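Local coordinates for putative yopH targeting protein (Yersinia pestis, PDB 4GF3) that probably serves as the dedicated type III secretion chaperone of the effector YopH, binding it in the bacterial cytosol before export, at residues I56-G59 and Q60-Y64; N98-S101 and G102-A106. All coordinates share one frame; numbering follows the deposited sequence.

Contact 1: residues I56-G59 and Q60-Y64; sequences ILTG and QSQLY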
loop_
_atom_site.group_PDB
_atom_site.type_symbol
_atom_site.label_atom_id
_atom_site.label_comp_id
_atom_site.label_asym_id
_atom_site.label_seq_id
_atom_site.Cartn_x
_atom_site.Cartn_y
_atom_site.Cartn_z
ATOM N N ILE A 56 -5.882 -11.346 -11.145
ATOM C CA ILE A 56 -6.910 -11.085 -12.146
ATOM C C ILE A 56 -8.318 -11.239 -11.541
ATOM O O ILE A 56 -8.532 -12.063 -10.651
ATOM C CB ILE A 56 -6.725 -11.973 -13.394
ATOM C CG1 ILE A 56 -7.588 -11.415 -14.526
ATOM C CG2 ILE A 56 -7.054 -13.440 -13.099
ATOM C CD1 ILE A 56 -7.277 -11.934 -15.897
ATOM N N LEU A 57 -9.295 -10.454 -12.014
ATOM C CA LEU A 57 -10.638 -10.636 -11.496
ATOM C C LEU A 57 -11.163 -12.017 -11.754
ATOM O O LEU A 57 -10.977 -12.568 -12.828
ATOM C CB LEU A 57 -11.621 -9.584 -12.015
ATOM C CG LEU A 57 -12.206 -9.698 -13.391
ATOM C CD1 LEU A 57 -13.501 -10.514 -13.404
ATOM C CD2 LEU A 57 -12.451 -8.307 -13.942
ATOM N N THR A 58 -11.874 -12.572 -10.788
ATOM C CA THR A 58 -12.363 -13.955 -10.884
ATOM C C THR A 58 -13.699 -14.040 -11.622
ATOM O O THR A 58 -13.991 -15.025 -12.260
ATOM C CB THR A 58 -12.588 -14.556 -9.487
ATOM O OG1 THR A 58 -13.681 -13.863 -8.848
ATOM C CG2 THR A 58 -11.340 -14.443 -8.644
ATOM N N GLY A 59 -14.530 -13.006 -11.512
ATOM C CA GLY A 59 -15.832 -13.053 -12.156
ATOM C C GLY A 59 -16.670 -11.838 -11.844
ATOM O O GLY A 59 -16.273 -11.017 -11.035
ATOM N N GLN A 60 -17.841 -11.764 -12.491
ATOM C CA GLN A 60 -18.792 -10.634 -12.340
ATOM C C GLN A 60 -19.234 -10.416 -10.880
ATOM O O GLN A 60 -19.403 -9.266 -10.428
ATOM C CB GLN A 60 -20.034 -10.891 -13.216
ATOM C CG GLN A 60 -20.859 -9.644 -13.451
ATOM C CD GLN A 60 -22.225 -9.904 -14.063
ATOM O OE1 GLN A 60 -22.798 -10.964 -13.896
ATOM N NE2 GLN A 60 -22.764 -8.891 -14.749
ATOM N N SER A 61 -19.422 -11.531 -10.163
ATOM C CA SER A 61 -19.667 -11.543 -8.719
ATOM C C SER A 61 -18.706 -10.641 -7.935
ATOM O O SER A 61 -19.164 -9.934 -7.018
ATOM C CB SER A 61 -19.575 -12.969 -8.131
ATOM O OG SER A 61 -18.191 -13.271 -7.830
ATOM N N GLN A 62 -17.398 -10.646 -8.244
ATOM C CA GLN A 62 -16.517 -9.792 -7.471
ATOM C C GLN A 62 -16.780 -8.326 -7.734
ATOM O O GLN A 62 -16.512 -7.533 -6.842
ATOM C CB GLN A 62 -15.033 -9.936 -7.770
ATOM C CG GLN A 62 -14.466 -11.295 -7.654
ATOM C CD GLN A 62 -12.956 -11.290 -7.672
ATOM O OE1 GLN A 62 -12.297 -10.775 -8.593
ATOM N NE2 GLN A 62 -12.395 -11.916 -6.662
ATOM N N LEU A 63 -17.169 -7.959 -8.954
ATOM C CA LEU A 63 -17.277 -6.551 -9.284
ATOM C C LEU A 63 -18.405 -5.957 -8.447
ATOM O O LEU A 63 -18.285 -4.839 -7.971
ATOM C CB LEU A 63 -17.543 -6.307 -10.759
ATOM C CG LEU A 63 -16.608 -6.909 -11.833
ATOM C CD1 LEU A 63 -17.313 -7.021 -13.159
ATOM C CD2 LEU A 63 -15.351 -6.118 -12.048
ATOM N N TYR A 64 -19.512 -6.690 -8.316
ATOM C CA TYR A 64 -20.622 -6.249 -7.445
ATOM C C TYR A 64 -20.174 -6.167 -6.002
ATOM O O TYR A 64 -20.324 -5.134 -5.350
ATOM C CB TYR A 64 -21.782 -7.208 -7.483
ATOM C CG TYR A 64 -22.626 -7.144 -8.696
ATOM C CD1 TYR A 64 -22.265 -7.855 -9.856
ATOM C CD2 TYR A 64 -23.845 -6.431 -8.705
ATOM C CE1 TYR A 64 -23.084 -7.874 -10.993
ATOM C CE2 TYR A 64 -24.629 -6.427 -9.853
ATOM C CZ TYR A 64 -24.252 -7.176 -10.982
ATOM O OH TYR A 64 -25.001 -7.168 -12.103
#
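The side-chain amide of Gln62 reaches back from the first turn of helix 60-68 to the backbone of Thr58, whose N-H donates to OE1 (N to OE1 2.9 Å). The bond is nearly straight at the hydrogen, 169°, but the donor stands well above the plane of the amide. Gln62 CG lies beside its own backbone N (chi1 -55°) and the chain beyond is extended, which carries the amide across the side chain of Thr58 at about a right angle. There Thr58 CG2 packs against Gln62 NE2 at 3.4 Å. Gly59 is almost fully extended, a backbone shape in which a side-chain carbon would press on the N of Gln60, which suits glycine; its carbonyl O accepts from Gln62 N at 3.0 Å. Leu57 CD2 touches Leu63 CD2 at 4.1 Å, and both leucines also pack on Leu83 of strand 80-83. In the second shell, Trp89 of strand 88-96 donates through NE1 to the same Gln62 OE1. Glutamine's long arm suits it to reach both donors. With two N-H groups sharing one oxygen, OE1 of this buried residue is held in place, and through it the helix start is joined to the preceding loop and the sheet.

Contact 2: residues N98-S101 and G102-A106; sequences NDTS and GTQLA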
loop_
_atom_site.group_PDB
_atom_site.type_symbol
_atom_site.label_atom_id
_atom_site.label_comp_id
_atom_site.label_asym_id
_atom_site.label_seq_id
_atom_site.Cartn_x
_atom_site.Cartn_y
_atom_site.Cartn_z
ATOM N N ASN A 98 0.105 13.922 7.692
ATOM C CA ASN A 98 0.144 14.331 9.076
ATOM C C ASN A 98 -0.827 13.546 10.009
ATOM O O ASN A 98 -0.577 13.457 11.203
ATOM C CB ASN A 98 -0.095 15.834 9.204
ATOM C CG ASN A 98 0.156 16.344 10.629
ATOM O OD1 ASN A 98 -0.774 16.416 11.465
ATOM N ND2 ASN A 98 1.411 16.668 10.927
ATOM N N ASP A 99 -1.908 13.003 9.508
ATOM C CA ASP A 99 -2.903 12.398 10.390
ATOM C C ASP A 99 -2.578 10.885 10.618
ATOM O O ASP A 99 -3.247 10.238 11.427
ATOM C CB ASP A 99 -4.328 12.451 9.807
ATOM C CG ASP A 99 -4.882 13.886 9.642
ATOM O OD1 ASP A 99 -4.323 14.828 10.299
ATOM O OD2 ASP A 99 -5.836 13.980 8.774
ATOM N N THR A 100 -1.635 10.302 9.846
ATOM C CA THR A 100 -1.513 8.835 9.851
ATOM C C THR A 100 -0.363 8.509 10.807
ATOM O O THR A 100 0.205 9.390 11.326
ATOM C CB THR A 100 -1.431 8.271 8.381
ATOM O OG1 THR A 100 -1.554 6.816 8.371
ATOM C CG2 THR A 100 -0.147 8.600 7.753
ATOM N N SER A 101 -0.109 7.255 11.163
ATOM C CA SER A 101 1.058 6.862 11.971
ATOM C C SER A 101 1.699 5.640 11.291
ATOM O O SER A 101 1.090 4.995 10.393
ATOM C CB SER A 101 0.598 6.439 13.415
ATOM O OG SER A 101 -0.369 5.396 13.189
ATOM N N GLY A 102 2.918 5.333 11.712
ATOM C CA GLY A 102 3.574 4.067 11.382
ATOM C C GLY A 102 2.650 2.881 11.620
ATOM O O GLY A 102 2.496 2.001 10.780
ATOM N N THR A 103 1.950 2.870 12.762
ATOM C CA THR A 103 0.985 1.800 13.014
ATOM C C THR A 103 -0.165 1.711 12.075
ATOM O O THR A 103 -0.490 0.631 11.600
ATOM C CB THR A 103 0.418 1.896 14.443
ATOM O OG1 THR A 103 1.494 1.937 15.348
ATOM C CG2 THR A 103 -0.547 0.735 14.726
ATOM N N GLN A 104 -0.781 2.833 11.709
ATOM C CA GLN A 104 -1.837 2.747 10.740
ATOM C C GLN A 104 -1.328 2.351 9.396
ATOM O O GLN A 104 -1.958 1.608 8.676
ATOM C CB GLN A 104 -2.647 4.065 10.581
ATOM C CG GLN A 104 -3.811 3.858 9.581
ATOM C CD GLN A 104 -4.770 5.064 9.497
ATOM O OE1 GLN A 104 -4.372 6.214 9.268
ATOM N NE2 GLN A 104 -6.012 4.799 9.717
ATOM N N LEU A 105 -0.140 2.828 9.044
ATOM C CA LEU A 105 0.389 2.415 7.743
ATOM C C LEU A 105 0.647 0.914 7.666
ATOM O O LEU A 105 0.419 0.256 6.651
ATOM C CB LEU A 105 1.658 3.211 7.378
ATOM C CG LEU A 105 1.598 4.435 6.480
ATOM C CD1 LEU A 105 3.010 4.831 5.993
ATOM C CD2 LEU A 105 0.665 4.209 5.281
ATOM N N ALA A 106 1.126 0.360 8.755
ATOM C CA ALA A 106 1.340 -1.078 8.870
ATOM C C ALA A 106 -0.018 -1.800 8.797
ATOM O O ALA A 106 -0.109 -2.857 8.160
ATOM C CB ALA A 106 2.105 -1.404 10.146
HETATM O O HOH W 1 -5.078 7.399 11.778
#
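Gln104, in the first turn of helix 102-118, turns its side chain back over Thr100 and Ser101. CB lies 3.7 Å from Ser101 OG, and CG, set opposite the backbone N by a chi1 of -177°, sends an extended chain past Thr100, which it crosses at roughly a right angle. At the tip, OE1 accepts from Thr100 OG1 (3.0 Å), the hydroxyl lying in the carbonyl plane on a lone pair. A water donates weakly to both OE1 and the carbonyl O of Asp99, linking the side chain to the loop. NE2, the other arm of the amide, is bonded to Ser76 OG, so both ends of the group have partners and its rotation is fixed.

Ser101 is the N-cap: its OG accepts from the N of Gln104 at 3.0 Å in a nearly straight bond of 166°. Serine suits the place, since a short side chain with chi1 near 56° folds its oxygen over a helix N-H that lacks an acceptor within the helix. The Ser101 carbonyl O takes the N-H of Leu105 at 2.8 Å, beginning the regular backbone pattern.

Around this cap, Glu10 of helix 4-15 accepts from Gly102 N through OE1, and its negative charge probably interacts favourably with the positive end of the helix dipole. Thr100 and Leu105 both pack on Leu7 and Leu95, so the start of helix 102-118 packs against both helix 4-15 and strand 88-96.

How the contacts relate
Both contacts are entries from a loop into a helix, and each follows a strand of the same antiparallel sheet: contact 1 leads from strand 47-56 into helix 60-68, and contact 2 from strand 88-96 into helix 102-118. Those two strands are neighbours in the sheet. Contact 1 comes first along the chain, and the centres of the two contacts lie about 30 Å apart, on opposite sides of the chain's centre, with no touch between them. Contact 1 is at the surface, whereas contact 2 is buried against helix 4-15. Together they mark the points where the chain passes from the sheet into two of its helices in this CesT-family domain, consistent with the alpha-beta fold of class I secretion chaperones.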